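Local coordinates for DNA translocase coupling protein (Clostridium perfringens, PDB 6O1W) that probably uses ATP to drive DNA through the cell envelope during conjugative plasmid transfer, as a coupling protein of the FtsK/SpoIIIE family, at residues 235-243 / 280-290; 291-302 / 309-318. All blocks are in the same frame, centred on the assembly; numbering follows the deposited sequence.

Interaction 1: residues 235-243 / 280-290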
loop_
_atom_site.group_PDB
_atom_site.type_symbol
_atom_site.label_atom_id
_atom_site.label_comp_id
_atom_site.label_asym_id
_atom_site.label_seq_id
_atom_site.Cartn_x
_atom_site.Cartn_y
_atom_site.Cartn_z
ATOM N N GLU A 235 1.731 -9.851 9.706
ATOM C CA GLU A 235 2.620 -8.901 10.349
ATOM C C GLU A 235 4.040 -9.359 10.214
ATOM O O GLU A 235 4.413 -10.382 10.809
ATOM C CB GLU A 235 2.187 -8.651 11.824
ATOM C CG GLU A 235 3.096 -7.712 12.622
ATOM C CD GLU A 235 3.440 -6.416 11.907
ATOM O OE1 GLU A 235 2.522 -5.586 11.691
ATOM O OE2 GLU A 235 4.622 -6.256 11.520
ATOM N N LEU A 236 4.838 -8.611 9.425
ATOM C CA LEU A 236 6.251 -8.927 9.179
ATOM C C LEU A 236 7.090 -8.911 10.466
ATOM O O LEU A 236 8.016 -9.715 10.571
ATOM C CB LEU A 236 6.869 -7.989 8.123
ATOM C CG LEU A 236 8.262 -8.338 7.534
ATOM C CD1 LEU A 236 8.317 -9.727 6.931
ATOM C CD2 LEU A 236 8.680 -7.320 6.516
ATOM N N ALA A 237 6.751 -8.040 11.449
ATOM C CA ALA A 237 7.480 -7.965 12.733
ATOM C C ALA A 237 7.502 -9.307 13.486
ATOM O O ALA A 237 8.490 -9.599 14.142
ATOM C CB ALA A 237 6.914 -6.866 13.622
ATOM N N GLU A 238 6.451 -10.138 13.350
ATOM C CA GLU A 238 6.370 -11.480 13.981
ATOM C C GLU A 238 7.459 -12.458 13.446
ATOM O O GLU A 238 7.833 -13.410 14.140
ATOM C CB GLU A 238 4.969 -12.083 13.776
ATOM C CG GLU A 238 3.893 -11.387 14.613
ATOM C CD GLU A 238 2.434 -11.657 14.281
ATOM O OE1 GLU A 238 2.148 -12.476 13.375
ATOM O OE2 GLU A 238 1.569 -11.023 14.924
ATOM N N LEU A 239 7.959 -12.214 12.218
ATOM C CA LEU A 239 9.007 -13.034 11.607
ATOM C C LEU A 239 10.384 -12.337 11.659
ATOM O O LEU A 239 11.400 -13.025 11.685
ATOM C CB LEU A 239 8.669 -13.329 10.127
ATOM C CG LEU A 239 7.447 -14.212 9.795
ATOM C CD1 LEU A 239 7.281 -14.327 8.316
ATOM C CD2 LEU A 239 7.575 -15.629 10.387
HETATM N N MSE A 240 10.415 -10.991 11.596
HETATM C CA MSE A 240 11.660 -10.218 11.515
HETATM C C MSE A 240 12.170 -9.657 12.832
HETATM O O MSE A 240 13.383 -9.615 13.017
HETATM C CB MSE A 240 11.542 -9.086 10.484
HETATM C CG MSE A 240 11.303 -9.567 9.073
HETATM SE SE MSE A 240 12.800 -10.562 8.325
HETATM C CE MSE A 240 11.785 -11.890 7.209
ATOM N N ASP A 241 11.278 -9.176 13.716
ATOM C CA ASP A 241 11.699 -8.609 14.996
ATOM C C ASP A 241 12.104 -9.715 15.970
ATOM O O ASP A 241 11.252 -10.432 16.501
ATOM C CB ASP A 241 10.643 -7.663 15.586
ATOM C CG ASP A 241 11.122 -6.845 16.770
ATOM O OD1 ASP A 241 11.805 -7.415 17.657
ATOM O OD2 ASP A 241 10.801 -5.638 16.822
ATOM N N LYS A 242 13.427 -9.832 16.202
ATOM C CA LYS A 242 14.056 -10.850 17.048
ATOM C C LYS A 242 14.502 -10.355 18.442
ATOM O O LYS A 242 15.063 -11.146 19.198
ATOM C CB LYS A 242 15.304 -11.406 16.312
ATOM C CG LYS A 242 15.033 -12.008 14.939
ATOM C CD LYS A 242 16.329 -12.168 14.121
ATOM C CE LYS A 242 16.180 -11.671 12.692
ATOM N NZ LYS A 242 15.173 -12.456 11.903
ATOM N N THR A 243 14.264 -9.081 18.781
ATOM C CA THR A 243 14.787 -8.413 19.988
ATOM C C THR A 243 14.638 -9.128 21.363
ATOM O O THR A 243 15.639 -9.186 22.094
ATOM C CB THR A 243 14.263 -6.984 20.135
ATOM O OG1 THR A 243 12.838 -6.976 20.141
ATOM C CG2 THR A 243 14.797 -6.053 19.059
ATOM N N ARG A 280 4.244 -1.114 12.004
ATOM C CA ARG A 280 5.205 -0.152 12.501
ATOM C C ARG A 280 6.506 -0.295 11.707
ATOM O O ARG A 280 7.290 -1.206 11.986
ATOM C CB ARG A 280 5.435 -0.428 14.013
ATOM C CG ARG A 280 5.913 0.775 14.819
ATOM C CD ARG A 280 6.406 0.390 16.216
ATOM N NE ARG A 280 7.385 -0.695 16.178
ATOM C CZ ARG A 280 8.684 -0.539 15.950
ATOM N NH1 ARG A 280 9.197 0.676 15.795
ATOM N NH2 ARG A 280 9.487 -1.594 15.907
ATOM N N PRO A 281 6.723 0.546 10.664
ATOM C CA PRO A 281 7.964 0.439 9.880
ATOM C C PRO A 281 9.173 0.696 10.774
ATOM O O PRO A 281 9.151 1.586 11.610
ATOM C CB PRO A 281 7.804 1.523 8.810
ATOM C CG PRO A 281 6.320 1.787 8.771
ATOM C CD PRO A 281 5.894 1.661 10.179
ATOM N N ASP A 282 10.169 -0.168 10.647
ATOM C CA ASP A 282 11.401 -0.190 11.414
ATOM C C ASP A 282 12.397 -0.820 10.474
ATOM O O ASP A 282 12.047 -1.806 9.829
ATOM C CB ASP A 282 11.171 -1.092 12.655
ATOM C CG ASP A 282 12.307 -1.226 13.663
ATOM O OD1 ASP A 282 13.477 -1.389 13.233
ATOM O OD2 ASP A 282 12.023 -1.217 14.878
ATOM N N ALA A 283 13.629 -0.272 10.378
ATOM C CA ALA A 283 14.704 -0.803 9.512
ATOM C C ALA A 283 15.138 -2.222 9.846
ATOM O O ALA A 283 15.690 -2.904 8.985
ATOM C CB ALA A 283 15.907 0.120 9.519
ATOM N N LYS A 284 14.867 -2.688 11.074
ATOM C CA LYS A 284 15.191 -4.063 11.480
ATOM C C LYS A 284 14.205 -5.051 10.889
ATOM O O LYS A 284 14.553 -6.227 10.720
ATOM C CB LYS A 284 15.173 -4.200 13.008
ATOM C CG LYS A 284 16.489 -3.840 13.697
ATOM C CD LYS A 284 16.278 -3.022 14.990
ATOM C CE LYS A 284 15.430 -3.675 16.071
ATOM N NZ LYS A 284 14.480 -2.707 16.690
ATOM N N VAL A 285 12.971 -4.580 10.586
ATOM C CA VAL A 285 11.874 -5.397 10.060
ATOM C C VAL A 285 11.794 -5.259 8.545
ATOM O O VAL A 285 11.797 -6.273 7.850
ATOM C CB VAL A 285 10.541 -5.097 10.813
ATOM C CG1 VAL A 285 9.317 -5.679 10.095
ATOM C CG2 VAL A 285 10.614 -5.600 12.262
ATOM N N ILE A 286 11.732 -4.018 8.036
ATOM C CA ILE A 286 11.751 -3.733 6.591
ATOM C C ILE A 286 13.227 -3.478 6.268
ATOM O O ILE A 286 13.675 -2.333 6.246
ATOM C CB ILE A 286 10.858 -2.530 6.194
ATOM C CG1 ILE A 286 9.410 -2.690 6.737
ATOM C CG2 ILE A 286 10.916 -2.295 4.654
ATOM C CD1 ILE A 286 8.476 -1.452 6.542
ATOM N N THR A 287 13.991 -4.562 6.122
ATOM C CA THR A 287 15.425 -4.500 5.853
ATOM C C THR A 287 15.685 -4.096 4.386
ATOM O O THR A 287 14.735 -3.909 3.607
ATOM C CB THR A 287 16.071 -5.873 6.153
ATOM O OG1 THR A 287 15.478 -6.862 5.306
ATOM C CG2 THR A 287 15.972 -6.287 7.634
ATOM N N GLY A 288 16.973 -3.995 4.034
ATOM C CA GLY A 288 17.434 -3.707 2.682
ATOM C C GLY A 288 17.138 -4.868 1.750
ATOM O O GLY A 288 16.841 -4.650 0.582
ATOM N N GLN A 289 17.164 -6.108 2.266
ATOM C CA GLN A 289 16.848 -7.293 1.464
ATOM C C GLN A 289 15.357 -7.291 1.066
ATOM O O GLN A 289 15.041 -7.557 -0.096
ATOM C CB GLN A 289 17.227 -8.581 2.205
ATOM C CG GLN A 289 17.042 -9.841 1.354
ATOM C CD GLN A 289 18.335 -10.495 0.909
ATOM O OE1 GLN A 289 19.333 -10.541 1.645
ATOM N NE2 GLN A 289 18.332 -11.046 -0.306
ATOM N N ILE A 290 14.455 -6.967 2.023
ATOM C CA ILE A 290 13.021 -6.857 1.775
ATOM C C ILE A 290 12.819 -5.756 0.717
ATOM O O ILE A 290 12.174 -5.998 -0.287
ATOM C CB ILE A 290 12.238 -6.539 3.095
ATOM C CG1 ILE A 290 12.250 -7.737 4.090
ATOM C CG2 ILE A 290 10.805 -6.018 2.824
ATOM C CD1 ILE A 290 11.433 -9.036 3.695
HETATM O O HOH W 1 5.284 -3.801 12.491
HETATM O O HOH W 2 8.703 -4.294 15.717
#

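Interaction 2: residues 291-302 / 309-318. With BGC (beta-D-glucopyranose), chain D.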
loop_
_atom_site.group_PDB
_atom_site.type_symbol
_atom_site.label_atom_id
_atom_site.label_comp_id
_atom_site.label_asym_id
_atom_site.label_seq_id
_atom_site.Cartn_x
_atom_site.Cartn_y
_atom_site.Cartn_z
ATOM N N LYS A 291 13.417 -4.581 0.923
ATOM C CA LYS A 291 13.286 -3.474 -0.004
ATOM C C LYS A 291 13.803 -3.787 -1.393
ATOM O O LYS A 291 13.136 -3.449 -2.360
ATOM C CB LYS A 291 13.923 -2.190 0.550
ATOM C CG LYS A 291 13.011 -1.408 1.497
ATOM C CD LYS A 291 13.685 -0.101 1.953
ATOM C CE LYS A 291 13.115 1.146 1.301
ATOM N NZ LYS A 291 13.226 1.148 -0.186
ATOM N N ASN A 292 14.959 -4.460 -1.508
ATOM C CA ASN A 292 15.529 -4.785 -2.818
ATOM C C ASN A 292 14.704 -5.833 -3.577
ATOM O O ASN A 292 14.787 -5.881 -4.802
ATOM C CB ASN A 292 17.007 -5.227 -2.697
ATOM C CG ASN A 292 17.949 -4.218 -2.055
ATOM O OD1 ASN A 292 17.749 -2.997 -2.089
ATOM N ND2 ASN A 292 19.002 -4.712 -1.426
ATOM N N ASN A 293 13.873 -6.634 -2.879
ATOM C CA ASN A 293 13.140 -7.694 -3.570
ATOM C C ASN A 293 11.626 -7.584 -3.525
ATOM O O ASN A 293 10.953 -8.407 -4.142
ATOM C CB ASN A 293 13.586 -9.066 -3.064
ATOM C CG ASN A 293 15.064 -9.313 -3.210
ATOM O OD1 ASN A 293 15.765 -9.583 -2.242
ATOM N ND2 ASN A 293 15.572 -9.210 -4.410
ATOM N N VAL A 294 11.084 -6.619 -2.794
ATOM C CA VAL A 294 9.623 -6.434 -2.710
ATOM C C VAL A 294 9.300 -5.147 -3.460
ATOM O O VAL A 294 9.452 -4.092 -2.885
ATOM C CB VAL A 294 9.072 -6.459 -1.255
ATOM C CG1 VAL A 294 7.544 -6.257 -1.244
ATOM C CG2 VAL A 294 9.449 -7.781 -0.577
ATOM N N PRO A 295 8.910 -5.215 -4.749
ATOM C CA PRO A 295 8.754 -3.975 -5.536
ATOM C C PRO A 295 7.502 -3.139 -5.292
ATOM O O PRO A 295 7.571 -1.938 -5.499
ATOM C CB PRO A 295 8.797 -4.472 -6.989
ATOM C CG PRO A 295 8.282 -5.866 -6.912
ATOM C CD PRO A 295 8.778 -6.413 -5.611
ATOM N N VAL A 296 6.358 -3.758 -4.930
ATOM C CA VAL A 296 5.132 -2.996 -4.721
ATOM C C VAL A 296 5.057 -2.524 -3.273
ATOM O O VAL A 296 5.162 -3.344 -2.359
ATOM C CB VAL A 296 3.849 -3.793 -5.098
ATOM C CG1 VAL A 296 2.606 -2.958 -4.842
ATOM C CG2 VAL A 296 3.884 -4.281 -6.548
ATOM N N ARG A 297 4.861 -1.209 -3.066
ATOM C CA ARG A 297 4.680 -0.662 -1.726
ATOM C C ARG A 297 3.358 0.051 -1.679
ATOM O O ARG A 297 3.041 0.895 -2.538
ATOM C CB ARG A 297 5.788 0.322 -1.315
ATOM C CG ARG A 297 7.203 -0.106 -1.666
ATOM C CD ARG A 297 7.753 -1.193 -0.758
ATOM N NE ARG A 297 8.958 -1.763 -1.359
ATOM C CZ ARG A 297 10.134 -1.150 -1.382
ATOM N NH1 ARG A 297 10.293 0.031 -0.786
ATOM N NH2 ARG A 297 11.159 -1.700 -2.010
ATOM N N ILE A 298 2.595 -0.283 -0.664
ATOM C CA ILE A 298 1.332 0.353 -0.360
ATOM C C ILE A 298 1.553 0.944 1.025
ATOM O O ILE A 298 1.881 0.212 1.953
ATOM C CB ILE A 298 0.110 -0.592 -0.489
ATOM C CG1 ILE A 298 -0.066 -1.040 -1.960
ATOM C CG2 ILE A 298 -1.146 0.134 -0.030
ATOM C CD1 ILE A 298 -0.820 -2.376 -2.169
ATOM N N CYS A 299 1.473 2.278 1.143
ATOM C CA CYS A 299 1.748 2.949 2.407
ATOM C C CYS A 299 0.633 3.876 2.869
ATOM O O CYS A 299 0.178 4.735 2.113
ATOM C CB CYS A 299 3.084 3.678 2.338
ATOM S SG CYS A 299 3.740 4.164 3.958
ATOM N N GLY A 300 0.201 3.681 4.112
ATOM C CA GLY A 300 -0.808 4.513 4.745
ATOM C C GLY A 300 -0.156 5.769 5.285
ATOM O O GLY A 300 1.041 5.994 5.103
ATOM N N ARG A 301 -0.941 6.598 5.934
ATOM C CA ARG A 301 -0.467 7.852 6.496
ATOM C C ARG A 301 0.394 7.605 7.736
ATOM O O ARG A 301 -0.018 6.874 8.610
ATOM C CB ARG A 301 -1.672 8.743 6.846
ATOM C CG ARG A 301 -1.227 10.118 7.348
ATOM C CD ARG A 301 -2.389 11.077 7.510
ATOM N NE ARG A 301 -1.897 12.404 7.884
ATOM C CZ ARG A 301 -1.598 12.771 9.126
ATOM N NH1 ARG A 301 -1.776 11.928 10.138
ATOM N NH2 ARG A 301 -1.131 13.987 9.368
ATOM N N PHE A 302 1.580 8.192 7.790
ATOM C CA PHE A 302 2.459 8.181 8.967
ATOM C C PHE A 302 2.955 9.635 9.110
ATOM O O PHE A 302 3.561 10.158 8.173
ATOM C CB PHE A 302 3.681 7.243 8.783
ATOM C CG PHE A 302 3.376 5.762 8.767
ATOM C CD1 PHE A 302 3.122 5.075 9.951
ATOM C CD2 PHE A 302 3.335 5.058 7.572
ATOM C CE1 PHE A 302 2.861 3.704 9.941
ATOM C CE2 PHE A 302 3.083 3.681 7.561
ATOM C CZ PHE A 302 2.849 3.015 8.742
ATOM N N GLU A 309 10.093 6.996 4.979
ATOM C CA GLU A 309 11.363 6.675 4.294
ATOM C C GLU A 309 11.691 5.189 4.338
ATOM O O GLU A 309 12.210 4.650 3.364
ATOM C CB GLU A 309 12.541 7.476 4.861
ATOM C CG GLU A 309 12.644 8.873 4.276
ATOM C CD GLU A 309 13.803 9.717 4.772
ATOM O OE1 GLU A 309 14.459 9.326 5.766
ATOM O OE2 GLU A 309 14.052 10.781 4.161
ATOM N N ILE A 310 11.382 4.518 5.456
ATOM C CA ILE A 310 11.620 3.072 5.564
ATOM C C ILE A 310 10.769 2.323 4.504
ATOM O O ILE A 310 11.291 1.445 3.816
ATOM C CB ILE A 310 11.362 2.561 7.007
ATOM C CG1 ILE A 310 12.449 3.084 7.976
ATOM C CG2 ILE A 310 11.310 1.023 7.034
ATOM C CD1 ILE A 310 11.999 3.287 9.439
ATOM N N VAL A 311 9.485 2.716 4.336
ATOM C CA VAL A 311 8.566 2.060 3.396
ATOM C C VAL A 311 8.821 2.445 1.934
ATOM O O VAL A 311 8.953 1.566 1.084
ATOM C CB VAL A 311 7.086 2.308 3.784
ATOM C CG1 VAL A 311 6.114 1.683 2.777
ATOM C CG2 VAL A 311 6.794 1.804 5.192
ATOM N N LEU A 312 8.851 3.764 1.650
ATOM C CA LEU A 312 8.872 4.366 0.316
ATOM C C LEU A 312 10.171 4.969 -0.163
ATOM O O LEU A 312 10.253 5.343 -1.346
ATOM C CB LEU A 312 7.818 5.508 0.315
ATOM C CG LEU A 312 6.375 5.121 0.624
ATOM C CD1 LEU A 312 5.527 6.360 0.830
ATOM C CD2 LEU A 312 5.769 4.219 -0.481
ATOM N N SER A 313 11.137 5.176 0.756
ATOM C CA SER A 313 12.409 5.893 0.544
ATOM C C SER A 313 12.156 7.360 0.056
ATOM O O SER A 313 12.944 7.950 -0.685
ATOM C CB SER A 313 13.414 5.111 -0.301
ATOM O OG SER A 313 12.984 4.895 -1.628
ATOM N N ASN A 314 11.056 7.946 0.560
ATOM C CA ASN A 314 10.645 9.358 0.449
ATOM C C ASN A 314 9.761 9.658 1.690
ATOM O O ASN A 314 9.403 8.724 2.409
ATOM C CB ASN A 314 9.967 9.695 -0.893
ATOM C CG ASN A 314 8.630 9.051 -1.122
ATOM O OD1 ASN A 314 7.726 9.134 -0.299
ATOM N ND2 ASN A 314 8.455 8.420 -2.273
ATOM N N THR A 315 9.407 10.925 1.933
ATOM C CA THR A 315 8.648 11.346 3.112
ATOM C C THR A 315 7.167 11.643 2.802
ATOM O O THR A 315 6.503 12.285 3.620
ATOM C CB THR A 315 9.314 12.623 3.688
ATOM O OG1 THR A 315 9.140 13.670 2.731
ATOM C CG2 THR A 315 10.813 12.438 4.014
ATOM N N LYS A 316 6.649 11.202 1.647
ATOM C CA LYS A 316 5.284 11.539 1.206
ATOM C C LYS A 316 4.133 10.969 2.044
ATOM O O LYS A 316 3.031 11.513 1.950
ATOM C CB LYS A 316 5.064 11.183 -0.266
ATOM C CG LYS A 316 6.043 11.864 -1.216
ATOM C CD LYS A 316 5.840 11.322 -2.646
ATOM C CE LYS A 316 6.990 11.623 -3.566
ATOM N NZ LYS A 316 7.163 13.083 -3.750
ATOM N N ALA A 317 4.347 9.896 2.848
ATOM C CA ALA A 317 3.238 9.373 3.677
ATOM C C ALA A 317 2.790 10.401 4.757
ATOM O O ALA A 317 1.665 10.337 5.231
ATOM C CB ALA A 317 3.616 8.034 4.311
ATOM N N LYS A 318 3.639 11.393 5.073
ATOM C CA LYS A 318 3.282 12.439 6.044
ATOM C C LYS A 318 2.301 13.486 5.456
ATOM O O LYS A 318 1.719 14.259 6.208
ATOM C CB LYS A 318 4.570 13.103 6.622
ATOM C CG LYS A 318 5.124 14.259 5.775
ATOM C CD LYS A 318 6.634 14.496 5.908
ATOM C CE LYS A 318 7.138 15.613 4.994
ATOM N NZ LYS A 318 6.901 15.364 3.529
HETATM C C2 BGC D . 6.107 18.034 0.947
HETATM C C3 BGC D . 6.607 17.227 -0.250
HETATM C C4 BGC D . 5.725 17.463 -1.472
HETATM C C5 BGC D . 5.564 18.960 -1.731
HETATM C C6 BGC D . 4.579 19.277 -2.834
HETATM C C1 BGC D . 5.924 19.500 0.573
HETATM O O1 BGC D . 5.348 20.159 1.649
HETATM O O2 BGC D . 7.018 17.957 2.037
HETATM O O3 BGC D . 6.604 15.839 0.074
HETATM O O4 BGC D . 6.258 16.812 -2.625
HETATM O O5 BGC D . 5.058 19.602 -0.552
HETATM O O6 BGC D . 3.249 18.937 -2.458
#

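Interaction 1: residues 235-243 / 280-290
Apolar packing, edged by water-bridged polar groups, joins Val-285 to Leu-236, Ala-237, Met-240 and Asp-241 where the short helix 237-240 meets the loop between strand 272-278 and helix 288-293. Val-285 fits against this helix with both methyls. Val-285 CG1, swung to the side remote from the backbone N (chi1 167°), lies 3.8 Å from Leu-236 CG and also touches the backbone N of Ala-237. On the other branch, Val-285 CG2 passes Ala-237 CB and comes to 3.9 Å from Asp-241 CB. Leu-236 and Val-285 lie alongside one another, running in opposite senses, and Leu-236 CD2 comes to 3.5 Å from Val-285 O. Met-240, a selenomethionine, presents CB and CG to Val-285 and then bends away toward Glu-257 and Thr-260 of helix 247-266.

At the polar margin, water mediates. Water 2 donates to Asp-241 OD2 and accepts from Arg-280 NH2 in the guanidinium plane, spanning opposite charges whose atoms are 4.3 Å apart. Arg-280 NH2 also forms a salt bridge with Asp-282 OD2 at 2.8 Å, which probably steadies the guanidinium. Asp-241 OD1, meanwhile, accepts from Thr-243 N, which makes an Asx turn, and also from Thr-243 OG1. Water 1 likewise joins Glu-235 OE2 (2.7 Å) to Arg-280 N, while OE2 also caps the helix by accepting from Ala-237 N. With the two segments following the adjacent parallel strands 229-233 and 272-278, the arrangement is that of a RecA-like P-loop ATPase, in which segment 235-243 directly follows what is probably the Walker B strand.

Interaction 2: residues 291-302 / 309-318
Arg-297 reaches from strand 296-299 to the last turn of helix 305-312, meeting Leu-312 and Val-311 on the way. Arg-297 CB rests 4.0 Å from Leu-312 CD2. CG then passes beside Val-311 O, and Arg-297 CD comes closer to Val-311 O, at 3.5 Å. The chain bends at chi2 (-75°), which turns the guanidinium back toward the end of helix 288-293. There NE and NH2 both grip Val-294 O side-on; the bond from Arg-297 NE to Val-294 O, 2.8 Å long, lies almost in line with the carbonyl, and both bonds keep to the guanidinium plane. Arg-297 NH1, at another edge, donates to Val-311 O at 2.8 Å, with an N-H...O angle of 147°. Three bonds to two backbone carbonyls thus fix the rotation of a buried group and tie together two helix ends.

Strand 296-299 runs parallel to strand 132-135, which leads into the P-loop, and helix 305-312 packs against strand 296-299 within the RecA-like core, with Val-311 also touching Ala-135 of the neighbouring strand. Cys-299 supplies the apolar centre: Cys-299 SG lies 3.6 Å from Val-311 CG1, Leu-312 CD1 meets its CB, and Ala-317 CB approaches SG from the far end of the segment. Beyond the strand, Ala-317 CB also sits at the ring edge of Phe-302, whose backbone N makes a weak hydrogen bond to Ala-317 O. Lys-291 lays its aliphatic chain over Ile-310 O, with Lys-291 CE 3.1 Å from Ile-310 O. On the outer side, Lys-318 NZ donates to Thr-315 O and OG1 and, at 3.0 Å, to O2 of the bound glucose, while Lys-316 pairs with Asp-37 in the same sugar pocket.

Interactions 1 and 2, both in the ATPase portion of this fragment of a longer membrane protein, follow one another along the chain, share helix 288-293 and have centres about 14 Å apart. They meet through the loop 280-287: Pro-281 CG packs 3.6 Å from Val-311 CG2, Pro-281 CD lies 3.6 Å from Phe-302 CZ, and Ile-286 CB is 3.7 Å from Ile-310 CG2. Interaction 2 adjoins the ATP-binding P-loop, the Phe-302 side chain coming to about 4 Å from Gly-136. In interaction 1, the side chains of Arg-280 and Leu-236 lie about 8 Å from those of Glu-137 and Lys-142, respectively. No nucleotide is bound here. Lys-316 and Lys-318 of interaction 2 contribute to one glucose site.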